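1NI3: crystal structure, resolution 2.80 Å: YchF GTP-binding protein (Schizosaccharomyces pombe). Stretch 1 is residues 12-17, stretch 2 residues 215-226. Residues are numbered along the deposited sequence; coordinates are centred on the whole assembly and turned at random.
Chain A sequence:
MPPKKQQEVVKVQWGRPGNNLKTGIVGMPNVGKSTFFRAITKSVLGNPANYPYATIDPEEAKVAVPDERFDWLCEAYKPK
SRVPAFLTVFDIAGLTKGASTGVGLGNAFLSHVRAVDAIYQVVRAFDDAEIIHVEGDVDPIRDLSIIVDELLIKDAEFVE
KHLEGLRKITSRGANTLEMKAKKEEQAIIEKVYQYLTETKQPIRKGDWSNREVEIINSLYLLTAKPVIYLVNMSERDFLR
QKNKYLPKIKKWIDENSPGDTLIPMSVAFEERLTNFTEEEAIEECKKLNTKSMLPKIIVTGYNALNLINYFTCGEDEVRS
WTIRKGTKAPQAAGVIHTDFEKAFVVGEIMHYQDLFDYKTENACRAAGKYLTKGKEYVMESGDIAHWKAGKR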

# COMPACT_ATOMS: atom_id res chain seq x y z
N VAL A 12 -7.88 -11.40 11.06
CA VAL A 12 -8.30 -10.03 11.41
C VAL A 12 -8.06 -9.07 10.24
O VAL A 12 -7.08 -9.19 9.50
N GLN A 13 -8.97 -8.11 10.07
CA GLN A 13 -8.88 -7.12 8.99
C GLN A 13 -8.86 -5.71 9.54
O GLN A 13 -9.66 -5.36 10.41
N TRP A 14 -7.97 -4.90 9.00
CA TRP A 14 -7.76 -3.55 9.45
C TRP A 14 -7.74 -2.55 8.30
O TRP A 14 -7.17 -2.83 7.25
N GLY A 15 -8.36 -1.39 8.48
CA GLY A 15 -8.36 -0.41 7.41
C GLY A 15 -9.69 -0.24 6.71
O GLY A 15 -10.72 -0.77 7.12
N ARG A 16 -9.66 0.52 5.62
CA ARG A 16 -10.86 0.80 4.84
C ARG A 16 -11.35 -0.42 4.05
O ARG A 16 -10.56 -1.22 3.55
N PRO A 17 -12.68 -0.61 3.97
CA PRO A 17 -13.33 -1.72 3.26
C PRO A 17 -13.16 -1.62 1.75
O PRO A 17 -13.10 -0.52 1.20
N ILE A 215 -14.30 -0.17 15.64
CA ILE A 215 -14.57 1.20 16.03
C ILE A 215 -13.51 2.11 15.45
O ILE A 215 -13.82 3.06 14.75
N ILE A 216 -12.25 1.82 15.74
CA ILE A 216 -11.19 2.66 15.22
C ILE A 216 -11.36 2.96 13.72
O ILE A 216 -11.38 4.12 13.33
N ASN A 217 -11.52 1.93 12.89
CA ASN A 217 -11.69 2.16 11.45
C ASN A 217 -12.68 3.27 11.12
O ASN A 217 -12.53 3.99 10.12
N SER A 218 -13.71 3.41 11.94
CA SER A 218 -14.70 4.44 11.71
C SER A 218 -14.10 5.81 11.95
O SER A 218 -14.73 6.82 11.64
N LEU A 219 -12.89 5.87 12.49
CA LEU A 219 -12.29 7.17 12.74
C LEU A 219 -11.30 7.61 11.67
O LEU A 219 -10.79 8.73 11.70
N TYR A 220 -11.04 6.72 10.72
CA TYR A 220 -10.12 6.99 9.62
C TYR A 220 -8.87 7.74 10.08
O TYR A 220 -8.43 8.70 9.44
N LEU A 221 -8.28 7.27 11.17
CA LEU A 221 -7.09 7.92 11.73
C LEU A 221 -5.89 7.85 10.79
O LEU A 221 -5.69 6.88 10.08
N LEU A 222 -5.09 8.91 10.80
CA LEU A 222 -3.91 8.98 9.97
C LEU A 222 -2.95 7.88 10.40
O LEU A 222 -2.39 7.14 9.59
N THR A 223 -2.81 7.78 11.72
CA THR A 223 -1.93 6.83 12.38
C THR A 223 -2.41 5.36 12.34
O THR A 223 -1.82 4.49 13.00
N ALA A 224 -3.45 5.10 11.55
CA ALA A 224 -3.99 3.77 11.37
C ALA A 224 -3.40 3.13 10.12
O ALA A 224 -3.20 1.94 10.07
N LYS A 225 -3.12 3.95 9.12
CA LYS A 225 -2.58 3.47 7.85
C LYS A 225 -1.18 2.87 7.96
O LYS A 225 -0.30 3.43 8.62
N PRO A 226 -0.95 1.72 7.31
CA PRO A 226 0.42 1.20 7.44
C PRO A 226 1.39 2.12 6.71
O PRO A 226 1.01 2.88 5.81

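An extended segment can be held against a distant part of the same chain without any strand pairing, provided a few side chains supply the polar partners that a neighbouring strand would otherwise give. Residues 12-17 and 215-226 of the YchF GTP-binding protein illustrate this principle. The first stretch has no regular helix or strand, the second passes from the end of a helix through a turn into a short 3-10 segment, and together they bury 392 Å² of surface.

Trp-14 contributes most to the contact. Its CA-to-CB bond points sideways, yet with chi1 at 174° (t) and chi2 at -75° the indole reaches the second stretch. This conformation satisfies the two sides of its chemistry at once. The polar edge of the ring donates a hydrogen bond from Trp-14 NE1 to the carbonyl Ala-224 O, 2.9 Å away with an N-H...O angle of 157°; the acceptor lies near the ring plane, where the indole N-H points. The six-membered ring meanwhile finds apolar company, with Trp-14 CZ2 3.9 Å from Ala-224 CB and Trp-14 CH2 4.2 Å from Ile-216 CG2. Ile-216 is the residue whose CB is directed toward the first stretch, and its m, t rotamer (chi1 -61°, chi2 -179°) is a common one for isoleucine in a helix. A single ring thus touches both the helical part and the 3-10 segment of the second stretch.

The second anchor again pairs a side chain with a backbone, but the side chain now comes from the second stretch and acts as acceptor rather than donor. Asn-217, also sideways at CB, adopts chi1 of -72° (m) and chi2 of -40°, which brings its amide group up to the extended segment. Its carbonyl accepts a hydrogen bond from the main chain, Gly-15 N to Asn-217 OD1, at 2.9 Å and 144°. The amide thereby takes the place of a strand partner, and here the two backbones come nearest, with Gly-15 CA and Asn-217 CA 5.8 Å apart. Gly-15 itself has phi/psi of 108/-171, a conformation in which a CB would be jammed against the carbonyl oxygen of Trp-14; the backbone alone therefore calls for glycine.

Farther along, Arg-16 makes a looser contact. Its chi1 is t (176°), but chi2 at 135° lies between wells, followed by chi3 at 50° (p), and this bent path carries the guanidinium to Tyr-220, with Arg-16 NH1 3.7 Å from Tyr-220 CD2. Tyr-220, the first residue to leave helical angles and one with positive phi, uses chi1 of -53° (m) to bring its ring to the arginine, an oblique approach. On the same guanidinium, Arg-16 NH2 lies 4.2 Å from Lys-225 NZ. Two like charges so close would be unfavourable in isolation, but both nitrogens are hydrogen-bonded elsewhere in the structure. Lys-225 starts away from the first stretch at CB and returns through an m, t, t, m chain.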

# COMPACT_ATOMS: atom_id res chain seq x y z
CB VAL A 12 -7.54 -9.46 12.66
CG1 VAL A 12 -7.86 -7.98 12.84
CG2 VAL A 12 -7.94 -10.22 13.91
CB GLN A 13 -10.01 -7.29 7.99
CG GLN A 13 -9.67 -8.33 6.95
CD GLN A 13 -8.31 -8.07 6.34
OE1 GLN A 13 -8.13 -7.09 5.62
NE2 GLN A 13 -7.34 -8.92 6.66
CB TRP A 14 -6.44 -3.54 10.22
CG TRP A 14 -5.97 -2.24 10.67
CD1 TRP A 14 -5.40 -1.27 9.92
CD2 TRP A 14 -6.02 -1.74 12.01
NE1 TRP A 14 -5.10 -0.18 10.70
CE2 TRP A 14 -5.49 -0.43 11.99
CE3 TRP A 14 -6.49 -2.25 13.23
CZ2 TRP A 14 -5.39 0.36 13.13
CZ3 TRP A 14 -6.39 -1.47 14.37
CH2 TRP A 14 -5.86 -0.16 14.31
CB ARG A 16 -10.54 1.99 3.93
CG ARG A 16 -11.61 2.42 2.96
CD ARG A 16 -11.76 3.95 2.95
NE ARG A 16 -10.51 4.68 2.79
CZ ARG A 16 -10.39 5.99 2.99
NH1 ARG A 16 -11.45 6.71 3.35
NH2 ARG A 16 -9.22 6.61 2.83
CB PRO A 17 -14.80 -1.56 3.63
CG PRO A 17 -14.74 -0.97 4.99
CD PRO A 17 -13.66 0.08 4.83
CB ILE A 215 -14.60 1.35 17.55
CG1 ILE A 215 -15.81 0.59 18.10
CG2 ILE A 215 -14.63 2.82 17.94
CD1 ILE A 215 -15.91 0.59 19.59
CB ILE A 216 -9.84 2.02 15.51
CG1 ILE A 216 -9.67 1.89 17.03
CG2 ILE A 216 -8.72 2.87 14.95
CD1 ILE A 216 -8.36 1.29 17.47
CB ASN A 217 -12.13 0.89 10.74
CG ASN A 217 -11.03 -0.12 10.65
OD1 ASN A 217 -9.87 0.22 10.40
ND2 ASN A 217 -11.38 -1.38 10.81
CB SER A 218 -15.88 4.27 12.66
OG SER A 218 -15.44 4.51 14.01
CB LEU A 219 -11.57 7.17 14.09
CG LEU A 219 -12.41 6.76 15.30
CD1 LEU A 219 -11.54 6.80 16.54
CD2 LEU A 219 -13.60 7.67 15.45
CB TYR A 220 -10.85 7.77 8.52
CG TYR A 220 -12.12 7.09 8.10
CD1 TYR A 220 -13.26 7.15 8.90
CD2 TYR A 220 -12.17 6.29 6.96
CE1 TYR A 220 -14.40 6.44 8.57
CE2 TYR A 220 -13.31 5.57 6.62
CZ TYR A 220 -14.42 5.65 7.44
OH TYR A 220 -15.56 4.94 7.13
CB LEU A 221 -6.72 7.27 13.07
CG LEU A 221 -7.82 7.31 14.13
CD1 LEU A 221 -7.34 6.64 15.40
CD2 LEU A 221 -8.21 8.75 14.39
CB LEU A 222 -3.22 10.34 10.16
CG LEU A 222 -3.70 11.46 9.25
CD1 LEU A 222 -3.41 12.80 9.87
CD2 LEU A 222 -3.02 11.32 7.89
CB THR A 223 -1.71 7.32 13.84
OG1 THR A 223 -0.41 6.96 14.30
CG2 THR A 223 -2.77 6.75 14.77
CB ALA A 224 -5.51 3.83 11.26
CB LYS A 225 -2.54 4.60 6.83
CG LYS A 225 -3.77 5.48 6.84
CD LYS A 225 -3.65 6.62 5.84
CE LYS A 225 -4.82 7.57 5.96
NZ LYS A 225 -6.12 6.89 5.69
CB PRO A 226 0.33 -0.19 6.82
CG PRO A 226 -0.80 -0.06 5.84
CD PRO A 226 -1.80 0.76 6.59